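Local coordinates for protein toll (PDB 4LXR) that binds the cleaved cytokine spaetzle C-106 through its leucine-rich-repeat ectodomain and so switches on Toll signalling in dorsal-ventral patterning and antifungal immunity, at residues A[40-43]-A[47-50]; A[223-228]-A[236-241]; A[245-250]-A[260-265]; A[414-419]-A[440-445]. All coordinates share one frame; numbering follows the deposited sequence.

In the fold
Near the N terminus, contact 1 closes the shortest loop, a beta hairpin of strands 38-43 and 47-52 belonging to the N-terminal cap of the solenoid. Contacts 2 and 3 follow in series, each folding one repeat back on itself: 223-228 meets 236-241 in LRR 4, and 245-250 meets 260-265 in LRR 5. Their centres lie about 7 Å apart and they touch, Leu241 O accepting a hydrogen bond from Asn265 ND2, while strands 222-224 and 246-248 run side by side. Farther along, contact 4 ties strand 415-417 of LRR 12 to residues 440-445 across a longer loop containing helix 429-433. None of the four loops encloses or crosses another.

Contact 1 (A[40-43]-A[47-50]); sequences LTIQ and YVQI
Strands 40-43 and 47-50 run antiparallel, their axes 4.7 Å apart, with Thr41-Gln49 and Gln43-Tyr47 as the hydrogen-bonded pairs and Leu40-Ile50 and Ile42-Val48 as the non-hydrogen-bonded ones. The innermost pair is closed by Gln43 N to Tyr47 O at 2.9 Å and by the return bond from Tyr47 N to Gln43 O. On the face of Thr41, Gln43, Tyr47 and Gln49, the tyrosine contributes the largest share of the cover. Its CG sits between the backbone N and the carbonyl carbon (chi1 79°), which swings the ring over the neighbouring strand: CE1 comes within 3.4 Å of Gln43 CB, and OH reaches Thr41 CG2 at 3.6 Å. An alanine in place of Tyr47 would take the hydroxyl away from beside the Thr41 methyl and would probably uncover the Gln43 methylene groups. Farther along this face a water bridges the strands, accepting from Thr41 OG1 and donating to Gln49 OE1, both at 2.8 Å; Gln49 NE2 is taken up by Gln76 on the next strand. The other face is aliphatic. Leu40 and Ile50 lie side by side, CD2 to CG1 4.2 Å, and Ile42 CG1 meets Val48 CG2 at 4.3 Å, all four residues buried. The hairpin of this N-terminal cap thus turns hydrocarbon inward, while its partly exposed face combines aromatic cover with a water-mediated polar link.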
loop_
_atom_site.group_PDB
_atom_site.type_symbol
_atom_site.label_atom_id
_atom_site.label_comp_id
_atom_site.label_asym_id
_atom_site.label_seq_id
_atom_site.Cartn_x
_atom_site.Cartn_y
_atom_site.Cartn_z
ATOM N N LEU A 40 -11.509 32.592 21.290
ATOM C CA LEU A 40 -12.834 32.162 20.884
ATOM C C LEU A 40 -12.891 31.800 19.415
ATOM O O LEU A 40 -12.406 32.541 18.566
ATOM C CB LEU A 40 -13.872 33.246 21.174
ATOM C CG LEU A 40 -14.244 33.531 22.628
ATOM C CD1 LEU A 40 -13.339 34.617 23.208
ATOM C CD2 LEU A 40 -15.677 33.982 22.649
ATOM N N THR A 41 -13.497 30.660 19.118
ATOM C CA THR A 41 -13.742 30.282 17.736
ATOM C C THR A 41 -15.242 30.290 17.501
ATOM O O THR A 41 -15.999 29.579 18.168
ATOM C CB THR A 41 -13.170 28.897 17.415
ATOM O OG1 THR A 41 -11.763 28.893 17.674
ATOM C CG2 THR A 41 -13.421 28.535 15.956
ATOM N N ILE A 42 -15.666 31.118 16.559
ATOM C CA ILE A 42 -17.077 31.300 16.276
ATOM C C ILE A 42 -17.406 30.822 14.870
ATOM O O ILE A 42 -16.808 31.275 13.884
ATOM C CB ILE A 42 -17.494 32.777 16.422
ATOM C CG1 ILE A 42 -17.107 33.310 17.803
ATOM C CG2 ILE A 42 -18.985 32.937 16.167
ATOM C CD1 ILE A 42 -17.540 34.744 18.057
ATOM N N GLN A 43 -18.343 29.886 14.798
ATOM C CA GLN A 43 -18.928 29.436 13.541
ATOM C C GLN A 43 -20.432 29.710 13.653
ATOM O O GLN A 43 -21.173 28.913 14.234
ATOM C CB GLN A 43 -18.637 27.950 13.322
ATOM C CG GLN A 43 -19.246 27.338 12.078
ATOM C CD GLN A 43 -18.442 27.637 10.835
ATOM O OE1 GLN A 43 -17.253 27.321 10.759
ATOM N NE2 GLN A 43 -19.082 28.258 9.852
ATOM N N TYR A 47 -21.584 26.755 16.214
ATOM C CA TYR A 47 -20.957 26.582 17.510
ATOM C C TYR A 47 -20.065 27.748 17.909
ATOM O O TYR A 47 -19.605 28.532 17.063
ATOM C CB TYR A 47 -20.175 25.273 17.549
ATOM C CG TYR A 47 -18.821 25.326 16.883
ATOM C CD1 TYR A 47 -18.693 25.183 15.504
ATOM C CD2 TYR A 47 -17.661 25.492 17.637
ATOM C CE1 TYR A 47 -17.446 25.216 14.893
ATOM C CE2 TYR A 47 -16.415 25.534 17.035
ATOM C CZ TYR A 47 -16.316 25.399 15.667
ATOM O OH TYR A 47 -15.078 25.433 15.070
ATOM N N VAL A 48 -19.836 27.863 19.210
ATOM C CA VAL A 48 -18.817 28.755 19.731
ATOM C C VAL A 48 -17.919 27.935 20.648
ATOM O O VAL A 48 -18.411 27.222 21.518
ATOM C CB VAL A 48 -19.431 29.969 20.477
ATOM C CG1 VAL A 48 -20.436 29.518 21.545
ATOM C CG2 VAL A 48 -18.342 30.826 21.099
ATOM N N GLN A 49 -16.608 27.988 20.418
ATOM C CA GLN A 49 -15.660 27.413 21.369
ATOM C C GLN A 49 -14.996 28.510 22.188
ATOM O O GLN A 49 -14.491 29.485 21.640
ATOM C CB GLN A 49 -14.592 26.549 20.686
ATOM C CG GLN A 49 -13.549 26.013 21.676
ATOM C CD GLN A 49 -12.420 25.214 21.038
ATOM O OE1 GLN A 49 -11.410 25.775 20.601
ATOM N NE2 GLN A 49 -12.572 23.895 21.008
ATOM N N ILE A 50 -15.021 28.372 23.507
ATOM C CA ILE A 50 -14.250 29.265 24.351
ATOM C C ILE A 50 -13.077 28.488 24.930
ATOM O O ILE A 50 -13.268 27.557 25.708
ATOM C CB ILE A 50 -15.092 29.878 25.473
ATOM C CG1 ILE A 50 -16.352 30.514 24.897
ATOM C CG2 ILE A 50 -14.287 30.914 26.234
ATOM C CD1 ILE A 50 -17.467 30.645 25.901
HETATM O O HOH W 1 -11.066 28.509 20.390
#

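Contact 2 (A[223-228]-A[236-241]); sequences IDIHDN and DVFAHL
Ile223 and Ile225 reach inward from one wall of LRR 4 to meet Phe238 and Leu241 coming from the other, all four buried. The close-packed part is the Phe238 ring, with Val237 CG1 of its own segment 3.4 Å above the centre of one face. Ile225 CD1 arrives at the ring edge, near its plane, 4.1 Å from Phe238 CZ, the two side chains pointing at each other from the facing walls. Ile223 CD1 touches Phe238 CE1 obliquely and more loosely, at 4.4 Å. With CG1 anti to the backbone N (chi1 180°), Ile223 extends straight into the interior; its CG2 lies 4.1 Å from Leu241 CD1, and the two side chains cross at about a right angle. This is the hydrophobic interior of a leucine-rich repeat, in which residues of the short concave strand and just beyond it pack against the convex return, here built from two overlapping type I turns, Asp236-Ala239 and Phe238-Leu241. On the outer side of these turns Asp236, Ala239 and His240 are partly exposed. Asn228 belongs to the asparagine position of the repeat: its ND2 donates to Ile225 O at 3.0 Å, from above the carbonyl plane, and also to Leu201 O of the preceding coil. The concave side is polar. There Asp224 OD1 accepts from His226 N in an Asx turn and also from His226 ND1 at 2.6 Å, and this second bond holds the imidazole against the carboxylate. Asp224 OD2 accepts from Gln62 N of a spaetzle C-106 chain, whose Pro61 packs on Asp224 and His226.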
loop_
_atom_site.group_PDB
_atom_site.type_symbol
_atom_site.label_atom_id
_atom_site.label_comp_id
_atom_site.label_asym_id
_atom_site.label_seq_id
_atom_site.Cartn_x
_atom_site.Cartn_y
_atom_site.Cartn_z
ATOM N N ILE A 223 -26.128 -1.585 25.467
ATOM C CA ILE A 223 -25.311 -1.565 26.672
ATOM C C ILE A 223 -23.849 -1.906 26.364
ATOM O O ILE A 223 -23.538 -2.919 25.710
ATOM C CB ILE A 223 -25.849 -2.478 27.788
ATOM C CG1 ILE A 223 -24.920 -2.391 29.001
ATOM C CG2 ILE A 223 -25.990 -3.941 27.330
ATOM C CD1 ILE A 223 -25.385 -3.223 30.150
ATOM N N ASP A 224 -22.950 -1.052 26.826
ATOM C CA ASP A 224 -21.549 -1.233 26.515
ATOM C C ASP A 224 -20.761 -1.246 27.795
ATOM O O ASP A 224 -20.653 -0.236 28.453
ATOM C CB ASP A 224 -21.064 -0.124 25.581
ATOM C CG ASP A 224 -19.630 -0.332 25.109
ATOM O OD1 ASP A 224 -18.848 -1.025 25.798
ATOM O OD2 ASP A 224 -19.277 0.217 24.045
ATOM N N ILE A 225 -20.202 -2.407 28.121
ATOM C CA ILE A 225 -19.451 -2.589 29.336
ATOM C C ILE A 225 -18.055 -3.115 29.043
ATOM O O ILE A 225 -17.474 -3.825 29.864
ATOM C CB ILE A 225 -20.179 -3.533 30.348
ATOM C CG1 ILE A 225 -20.590 -4.853 29.690
ATOM C CG2 ILE A 225 -21.408 -2.836 30.928
ATOM C CD1 ILE A 225 -21.264 -5.852 30.663
ATOM N N HIS A 226 -17.517 -2.755 27.878
ATOM C CA HIS A 226 -16.150 -3.131 27.552
ATOM C C HIS A 226 -15.136 -2.552 28.533
ATOM O O HIS A 226 -15.384 -1.516 29.142
ATOM C CB HIS A 226 -15.802 -2.880 26.068
ATOM C CG HIS A 226 -15.433 -1.463 25.712
ATOM N ND1 HIS A 226 -16.328 -0.579 25.147
ATOM C CD2 HIS A 226 -14.238 -0.822 25.723
ATOM C CE1 HIS A 226 -15.717 0.567 24.887
ATOM N NE2 HIS A 226 -14.446 0.445 25.223
ATOM N N ASP A 227 -14.032 -3.278 28.728
ATOM C CA ASP A 227 -12.943 -2.879 29.623
ATOM C C ASP A 227 -13.417 -2.544 31.053
ATOM O O ASP A 227 -13.208 -1.432 31.546
ATOM C CB ASP A 227 -12.155 -1.697 29.029
ATOM C CG ASP A 227 -11.009 -1.263 29.920
ATOM O OD1 ASP A 227 -10.364 -2.143 30.536
ATOM O OD2 ASP A 227 -10.778 -0.041 30.030
ATOM N N ASN A 228 -14.055 -3.510 31.708
ATOM C CA ASN A 228 -14.479 -3.344 33.081
ATOM C C ASN A 228 -13.824 -4.356 33.997
ATOM O O ASN A 228 -14.297 -4.560 35.100
ATOM C CB ASN A 228 -16.002 -3.471 33.208
ATOM C CG ASN A 228 -16.689 -2.130 33.162
ATOM O OD1 ASN A 228 -16.803 -1.460 34.180
ATOM N ND2 ASN A 228 -17.128 -1.720 31.976
ATOM N N ASP A 236 -27.900 -14.892 34.012
ATOM C CA ASP A 236 -29.109 -14.093 33.889
ATOM C C ASP A 236 -28.873 -12.587 34.059
ATOM O O ASP A 236 -29.826 -11.843 34.289
ATOM C CB ASP A 236 -30.184 -14.591 34.888
ATOM C CG ASP A 236 -29.729 -14.515 36.346
ATOM O OD1 ASP A 236 -28.648 -13.955 36.628
ATOM O OD2 ASP A 236 -30.468 -15.009 37.225
ATOM N N VAL A 237 -27.619 -12.138 33.939
ATOM C CA VAL A 237 -27.292 -10.726 34.154
ATOM C C VAL A 237 -28.092 -9.767 33.270
ATOM O O VAL A 237 -28.374 -8.634 33.674
ATOM C CB VAL A 237 -25.777 -10.424 33.967
ATOM C CG1 VAL A 237 -25.320 -10.686 32.522
ATOM C CG2 VAL A 237 -25.466 -8.966 34.373
ATOM N N PHE A 238 -28.459 -10.222 32.072
ATOM C CA PHE A 238 -29.130 -9.362 31.095
ATOM C C PHE A 238 -30.626 -9.692 30.972
ATOM O O PHE A 238 -31.296 -9.224 30.053
ATOM C CB PHE A 238 -28.465 -9.511 29.709
ATOM C CG PHE A 238 -26.989 -9.155 29.676
ATOM C CD1 PHE A 238 -26.532 -7.953 30.190
ATOM C CD2 PHE A 238 -26.068 -10.025 29.107
ATOM C CE1 PHE A 238 -25.173 -7.619 30.134
ATOM C CE2 PHE A 238 -24.704 -9.713 29.063
ATOM C CZ PHE A 238 -24.258 -8.511 29.582
ATOM N N ALA A 239 -31.148 -10.503 31.889
ATOM C CA ALA A 239 -32.538 -10.959 31.805
ATOM C C ALA A 239 -33.569 -9.851 31.623
ATOM O O ALA A 239 -34.576 -10.047 30.949
ATOM C CB ALA A 239 -32.897 -11.807 33.005
ATOM N N HIS A 240 -33.335 -8.695 32.232
ATOM C CA HIS A 240 -34.323 -7.620 32.159
ATOM C C HIS A 240 -34.182 -6.749 30.907
ATOM O O HIS A 240 -35.080 -5.980 30.583
ATOM C CB HIS A 240 -34.253 -6.750 33.416
ATOM C CG HIS A 240 -34.805 -7.417 34.634
ATOM N ND1 HIS A 240 -34.237 -7.280 35.881
ATOM C CD2 HIS A 240 -35.882 -8.219 34.796
ATOM C CE1 HIS A 240 -34.940 -7.973 36.761
ATOM N NE2 HIS A 240 -35.942 -8.554 36.126
ATOM N N LEU A 241 -33.052 -6.867 30.218
ATOM C CA LEU A 241 -32.804 -6.089 29.005
ATOM C C LEU A 241 -33.449 -6.770 27.808
ATOM O O LEU A 241 -32.757 -7.158 26.876
ATOM C CB LEU A 241 -31.297 -5.938 28.768
ATOM C CG LEU A 241 -30.537 -5.173 29.851
ATOM C CD1 LEU A 241 -29.021 -5.268 29.675
ATOM C CD2 LEU A 241 -30.972 -3.715 29.873
#

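Contact 3 (A[245-250]-A[260-265]); sequences TDINLS and GLFDHN
The Phe262 ring carries Leu261 CG on one face, 4.0 Å above the plane and displaced toward the rim, while Leu249 CD1 stands at the edge, near the plane and 4.1 Å from Phe262 CZ. Ile247 comes in obliquely, its CD1 3.8 Å from Phe262 CE1, and the two side chains overlap alongside one another, running antiparallel. Ile247 CG1 lies anti to the carbonyl carbon (chi1 -68°), and the extended chain beyond it carries CD1 as far as the ring. Leu249 meets Phe262 head-on from across the coil and also touches the leucine that covers the ring, CD1 to Leu261 CD2 4.3 Å. Both isoleucine and leucine project from strand 246-248 and its continuation into the interior of LRR 5, whose convex side is formed by the type I turns Gly260-Asp263 and Phe262-Asn265. At the concave surface, Asn248 OD1 accepts from Ser250 N in an Asx turn, the donor lying above the carbonyl plane, and from Ser250 OG on a lone pair at 2.7 Å. Gln62 of a spaetzle C-106 chain packs on Asn248, and Asn59 of another on Ser250. The chemistry divides the coil: the two segments touch through aliphatic and aromatic carbon, whereas paired bonds to one amide oxygen shape the polar rim beside the ligand.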
loop_
_atom_site.group_PDB
_atom_site.type_symbol
_atom_site.label_atom_id
_atom_site.label_comp_id
_atom_site.label_asym_id
_atom_site.label_seq_id
_atom_site.Cartn_x
_atom_site.Cartn_y
_atom_site.Cartn_z
ATOM N N THR A 245 -30.472 -4.513 21.686
ATOM C CA THR A 245 -30.039 -4.931 20.355
ATOM C C THR A 245 -28.513 -4.951 20.187
ATOM O O THR A 245 -27.992 -5.604 19.279
ATOM C CB THR A 245 -30.626 -4.024 19.275
ATOM O OG1 THR A 245 -30.018 -2.728 19.369
ATOM C CG2 THR A 245 -32.167 -3.908 19.435
ATOM N N ASP A 246 -27.793 -4.211 21.023
ATOM C CA ASP A 246 -26.329 -4.178 20.921
ATOM C C ASP A 246 -25.704 -4.368 22.297
ATOM O O ASP A 246 -26.024 -3.646 23.246
ATOM C CB ASP A 246 -25.803 -2.858 20.322
ATOM C CG ASP A 246 -26.168 -2.674 18.841
ATOM O OD1 ASP A 246 -27.358 -2.813 18.481
ATOM O OD2 ASP A 246 -25.255 -2.382 18.028
ATOM N N ILE A 247 -24.798 -5.335 22.389
ATOM C CA ILE A 247 -24.074 -5.593 23.606
ATOM C C ILE A 247 -22.580 -5.622 23.336
ATOM O O ILE A 247 -22.115 -6.323 22.426
ATOM C CB ILE A 247 -24.524 -6.918 24.241
ATOM C CG1 ILE A 247 -25.965 -6.795 24.751
ATOM C CG2 ILE A 247 -23.609 -7.283 25.371
ATOM C CD1 ILE A 247 -26.562 -8.113 25.304
ATOM N N ASN A 248 -21.826 -4.848 24.114
ATOM C CA ASN A 248 -20.378 -4.882 24.006
ATOM C C ASN A 248 -19.710 -5.391 25.282
ATOM O O ASN A 248 -19.763 -4.734 26.318
ATOM C CB ASN A 248 -19.802 -3.523 23.585
ATOM C CG ASN A 248 -18.325 -3.617 23.169
ATOM O OD1 ASN A 248 -17.725 -4.683 23.225
ATOM N ND2 ASN A 248 -17.754 -2.504 22.732
ATOM N N LEU A 249 -19.065 -6.556 25.173
ATOM C CA LEU A 249 -18.404 -7.208 26.286
ATOM C C LEU A 249 -16.885 -7.226 26.127
ATOM O O LEU A 249 -16.208 -7.978 26.835
ATOM C CB LEU A 249 -18.867 -8.658 26.387
ATOM C CG LEU A 249 -20.369 -8.927 26.539
ATOM C CD1 LEU A 249 -20.646 -10.436 26.615
ATOM C CD2 LEU A 249 -20.918 -8.221 27.770
ATOM N N SER A 250 -16.359 -6.409 25.209
ATOM C CA SER A 250 -14.948 -6.478 24.822
ATOM C C SER A 250 -13.979 -6.111 25.951
ATOM O O SER A 250 -14.365 -5.552 26.974
ATOM C CB SER A 250 -14.659 -5.583 23.601
ATOM O OG SER A 250 -15.435 -5.950 22.474
ATOM N N GLY A 260 -26.583 -19.824 27.889
ATOM C CA GLY A 260 -27.836 -19.118 28.101
ATOM C C GLY A 260 -27.695 -17.641 28.444
ATOM O O GLY A 260 -28.674 -17.003 28.827
ATOM N N LEU A 261 -26.485 -17.097 28.307
ATOM C CA LEU A 261 -26.239 -15.671 28.572
ATOM C C LEU A 261 -27.157 -14.708 27.803
ATOM O O LEU A 261 -27.442 -13.609 28.286
ATOM C CB LEU A 261 -24.766 -15.310 28.305
ATOM C CG LEU A 261 -24.283 -13.907 28.709
ATOM C CD1 LEU A 261 -24.469 -13.666 30.191
ATOM C CD2 LEU A 261 -22.812 -13.687 28.308
ATOM N N PHE A 262 -27.614 -15.096 26.610
ATOM C CA PHE A 262 -28.488 -14.208 25.833
ATOM C C PHE A 262 -29.890 -14.748 25.594
ATOM O O PHE A 262 -30.608 -14.240 24.737
ATOM C CB PHE A 262 -27.852 -13.826 24.491
ATOM C CG PHE A 262 -26.471 -13.262 24.618
ATOM C CD1 PHE A 262 -26.249 -12.103 25.338
ATOM C CD2 PHE A 262 -25.394 -13.898 24.032
ATOM C CE1 PHE A 262 -24.976 -11.590 25.475
ATOM C CE2 PHE A 262 -24.119 -13.391 24.159
ATOM C CZ PHE A 262 -23.908 -12.233 24.885
ATOM N N ASP A 263 -30.285 -15.762 26.360
ATOM C CA ASP A 263 -31.569 -16.428 26.153
ATOM C C ASP A 263 -32.780 -15.510 26.280
ATOM O O ASP A 263 -33.793 -15.745 25.649
ATOM C CB ASP A 263 -31.726 -17.614 27.111
ATOM C CG ASP A 263 -31.033 -18.860 26.612
ATOM O OD1 ASP A 263 -30.138 -18.740 25.736
ATOM O OD2 ASP A 263 -31.381 -19.956 27.102
ATOM N N HIS A 264 -32.677 -14.470 27.098
ATOM C CA HIS A 264 -33.791 -13.534 27.262
ATOM C C HIS A 264 -33.651 -12.278 26.413
ATOM O O HIS A 264 -34.486 -11.374 26.484
ATOM C CB HIS A 264 -33.964 -13.164 28.735
ATOM C CG HIS A 264 -34.321 -14.330 29.600
ATOM N ND1 HIS A 264 -33.437 -14.890 30.498
ATOM C CD2 HIS A 264 -35.455 -15.065 29.677
ATOM C CE1 HIS A 264 -34.021 -15.909 31.105
ATOM N NE2 HIS A 264 -35.244 -16.038 30.621
ATOM N N ASN A 265 -32.600 -12.228 25.598
ATOM C CA ASN A 265 -32.353 -11.084 24.739
ATOM C C ASN A 265 -32.535 -11.457 23.268
ATOM O O ASN A 265 -31.551 -11.632 22.530
ATOM C CB ASN A 265 -30.943 -10.554 24.980
ATOM C CG ASN A 265 -30.590 -10.508 26.448
ATOM O OD1 ASN A 265 -29.918 -11.399 26.960
ATOM N ND2 ASN A 265 -31.059 -9.474 27.143
#

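Contact 4 (A[414-419]-A[440-445]); sequences RHLHLD and SPFGYM
Phe442 takes two leucine methyl groups against its ring, both obliquely. Leu416 CD2 lies 3.7 Å from Phe442 CD1, and Leu418 CD1 is 3.6 Å from Phe442 CZ, so neighbouring parts of the ring are shared between successive inward-facing residues of 414-419. The leucines use different conformations to do this. In Leu416, CG stands opposite the backbone N (chi1 178°), and the side chain crosses the phenylalanine at about a right angle; in Leu418, CG is instead anti to the carbonyl carbon (chi1 -65°), and CD1 runs out from the facing wall to meet the ring. Met445 joins the group by its end: its chain is bent at the last torsion (chi3 -74°), bringing CE to 3.9 Å from Leu416 CD2. Replacing Phe442 with an alanine would probably open a gap between the walls and leave Leu418 CD1 without its aromatic partner. The phenylalanine backbone is itself held in place, since its N donates to Ser440 OG at 3.0 Å in an ST turn, and that hydroxyl is hydrogen-bonded in turn to Asp464. Ile402 of the preceding coil and Leu451 of the next also touch Phe442. Alternate residues of a short strand and its immediate continuation, pointing inward onto a phenylalanine of the convex return, are characteristic of the leucine-rich-repeat solenoid, here in LRR 12 and the long loop that follows its strand.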
loop_
_atom_site.group_PDB
_atom_site.type_symbol
_atom_site.label_atom_id
_atom_site.label_comp_id
_atom_site.label_asym_id
_atom_site.label_seq_id
_atom_site.Cartn_x
_atom_site.Cartn_y
_atom_site.Cartn_z
ATOM N N ARG A 414 -14.339 -11.927 -8.396
ATOM C CA ARG A 414 -13.699 -10.825 -9.103
ATOM C C ARG A 414 -12.259 -10.552 -8.619
ATOM O O ARG A 414 -11.419 -10.070 -9.375
ATOM C CB ARG A 414 -14.557 -9.553 -8.966
ATOM C CG ARG A 414 -15.963 -9.668 -9.604
ATOM C CD ARG A 414 -15.897 -9.846 -11.128
ATOM N NE ARG A 414 -17.205 -10.130 -11.718
ATOM C CZ ARG A 414 -17.641 -11.343 -12.050
ATOM N NH1 ARG A 414 -16.885 -12.418 -11.856
ATOM N NH2 ARG A 414 -18.845 -11.485 -12.575
ATOM N N HIS A 415 -11.983 -10.857 -7.357
ATOM C CA HIS A 415 -10.694 -10.549 -6.750
ATOM C C HIS A 415 -10.175 -11.747 -5.955
ATOM O O HIS A 415 -10.729 -12.111 -4.910
ATOM C CB HIS A 415 -10.815 -9.325 -5.837
ATOM C CG HIS A 415 -11.430 -8.135 -6.509
ATOM N ND1 HIS A 415 -10.773 -7.405 -7.478
ATOM C CD2 HIS A 415 -12.647 -7.559 -6.363
ATOM C CE1 HIS A 415 -11.555 -6.422 -7.890
ATOM N NE2 HIS A 415 -12.698 -6.493 -7.227
ATOM N N LEU A 416 -9.105 -12.346 -6.460
ATOM C CA LEU A 416 -8.554 -13.568 -5.905
ATOM C C LEU A 416 -7.113 -13.335 -5.436
ATOM O O LEU A 416 -6.218 -13.105 -6.243
ATOM C CB LEU A 416 -8.625 -14.689 -6.944
ATOM C CG LEU A 416 -8.038 -16.039 -6.521
ATOM C CD1 LEU A 416 -8.621 -16.507 -5.169
ATOM C CD2 LEU A 416 -8.277 -17.075 -7.604
ATOM N N HIS A 417 -6.905 -13.372 -4.125
ATOM C CA HIS A 417 -5.577 -13.175 -3.540
ATOM C C HIS A 417 -5.014 -14.463 -2.964
ATOM O O HIS A 417 -5.497 -14.969 -1.941
ATOM C CB HIS A 417 -5.629 -12.115 -2.445
ATOM C CG HIS A 417 -6.164 -10.799 -2.915
ATOM N ND1 HIS A 417 -5.347 -9.779 -3.354
ATOM C CD2 HIS A 417 -7.434 -10.344 -3.030
ATOM C CE1 HIS A 417 -6.092 -8.747 -3.708
ATOM N NE2 HIS A 417 -7.360 -9.066 -3.525
ATOM N N LEU A 418 -3.980 -14.973 -3.623
ATOM C CA LEU A 418 -3.315 -16.188 -3.203
ATOM C C LEU A 418 -1.843 -15.919 -2.949
ATOM O O LEU A 418 -1.026 -16.838 -3.006
ATOM C CB LEU A 418 -3.481 -17.296 -4.255
ATOM C CG LEU A 418 -4.924 -17.769 -4.467
ATOM C CD1 LEU A 418 -4.995 -18.816 -5.559
ATOM C CD2 LEU A 418 -5.551 -18.296 -3.159
ATOM N N ASP A 419 -1.507 -14.667 -2.646
ATOM C CA ASP A 419 -0.105 -14.290 -2.461
ATOM C C ASP A 419 0.552 -14.934 -1.222
ATOM O O ASP A 419 -0.102 -15.121 -0.210
ATOM C CB ASP A 419 0.033 -12.764 -2.397
ATOM C CG ASP A 419 -1.040 -12.114 -1.521
ATOM O OD1 ASP A 419 -2.215 -12.500 -1.634
ATOM O OD2 ASP A 419 -0.715 -11.222 -0.710
ATOM N N SER A 440 -4.850 -22.808 -16.388
ATOM C CA SER A 440 -4.766 -22.823 -14.932
ATOM C C SER A 440 -6.127 -23.191 -14.319
ATOM O O SER A 440 -7.147 -23.139 -15.002
ATOM C CB SER A 440 -4.329 -21.448 -14.424
ATOM O OG SER A 440 -5.447 -20.588 -14.249
ATOM N N PRO A 441 -6.145 -23.573 -13.027
ATOM C CA PRO A 441 -7.411 -23.839 -12.323
ATOM C C PRO A 441 -8.344 -22.623 -12.276
ATOM O O PRO A 441 -9.535 -22.755 -11.977
ATOM C CB PRO A 441 -6.953 -24.200 -10.898
ATOM C CG PRO A 441 -5.580 -24.730 -11.064
ATOM C CD PRO A 441 -4.974 -23.947 -12.210
ATOM N N PHE A 442 -7.802 -21.447 -12.565
ATOM C CA PHE A 442 -8.565 -20.204 -12.505
ATOM C C PHE A 442 -9.316 -19.935 -13.803
ATOM O O PHE A 442 -10.067 -18.962 -13.909
ATOM C CB PHE A 442 -7.612 -19.057 -12.191
ATOM C CG PHE A 442 -6.687 -19.359 -11.056
ATOM C CD1 PHE A 442 -7.187 -19.824 -9.844
ATOM C CD2 PHE A 442 -5.319 -19.238 -11.207
ATOM C CE1 PHE A 442 -6.334 -20.135 -8.803
ATOM C CE2 PHE A 442 -4.466 -19.545 -10.163
ATOM C CZ PHE A 442 -4.976 -19.986 -8.963
ATOM N N GLY A 443 -9.116 -20.822 -14.778
ATOM C CA GLY A 443 -9.574 -20.619 -16.140
ATOM C C GLY A 443 -11.065 -20.469 -16.328
ATOM O O GLY A 443 -11.505 -19.950 -17.354
ATOM N N TYR A 444 -11.843 -20.917 -15.346
ATOM C CA TYR A 444 -13.296 -20.838 -15.438
ATOM C C TYR A 444 -13.766 -19.415 -15.217
ATOM O O TYR A 444 -14.873 -19.042 -15.602
ATOM C CB TYR A 444 -13.963 -21.784 -14.426
ATOM C CG TYR A 444 -13.737 -23.245 -14.748
ATOM C CD1 TYR A 444 -14.463 -23.873 -15.752
ATOM C CD2 TYR A 444 -12.784 -23.990 -14.065
ATOM C CE1 TYR A 444 -14.254 -25.213 -16.070
ATOM C CE2 TYR A 444 -12.565 -25.338 -14.376
ATOM C CZ TYR A 444 -13.310 -25.936 -15.376
ATOM O OH TYR A 444 -13.114 -27.262 -15.691
ATOM N N MET A 445 -12.911 -18.611 -14.604
ATOM C CA MET A 445 -13.331 -17.295 -14.154
ATOM C C MET A 445 -12.954 -16.224 -15.168
ATOM O O MET A 445 -12.065 -15.400 -14.930
ATOM C CB MET A 445 -12.779 -17.009 -12.755
ATOM C CG MET A 445 -13.278 -18.026 -11.746
ATOM S SD MET A 445 -12.755 -17.739 -10.049
ATOM C CE MET A 445 -11.035 -18.231 -10.136
#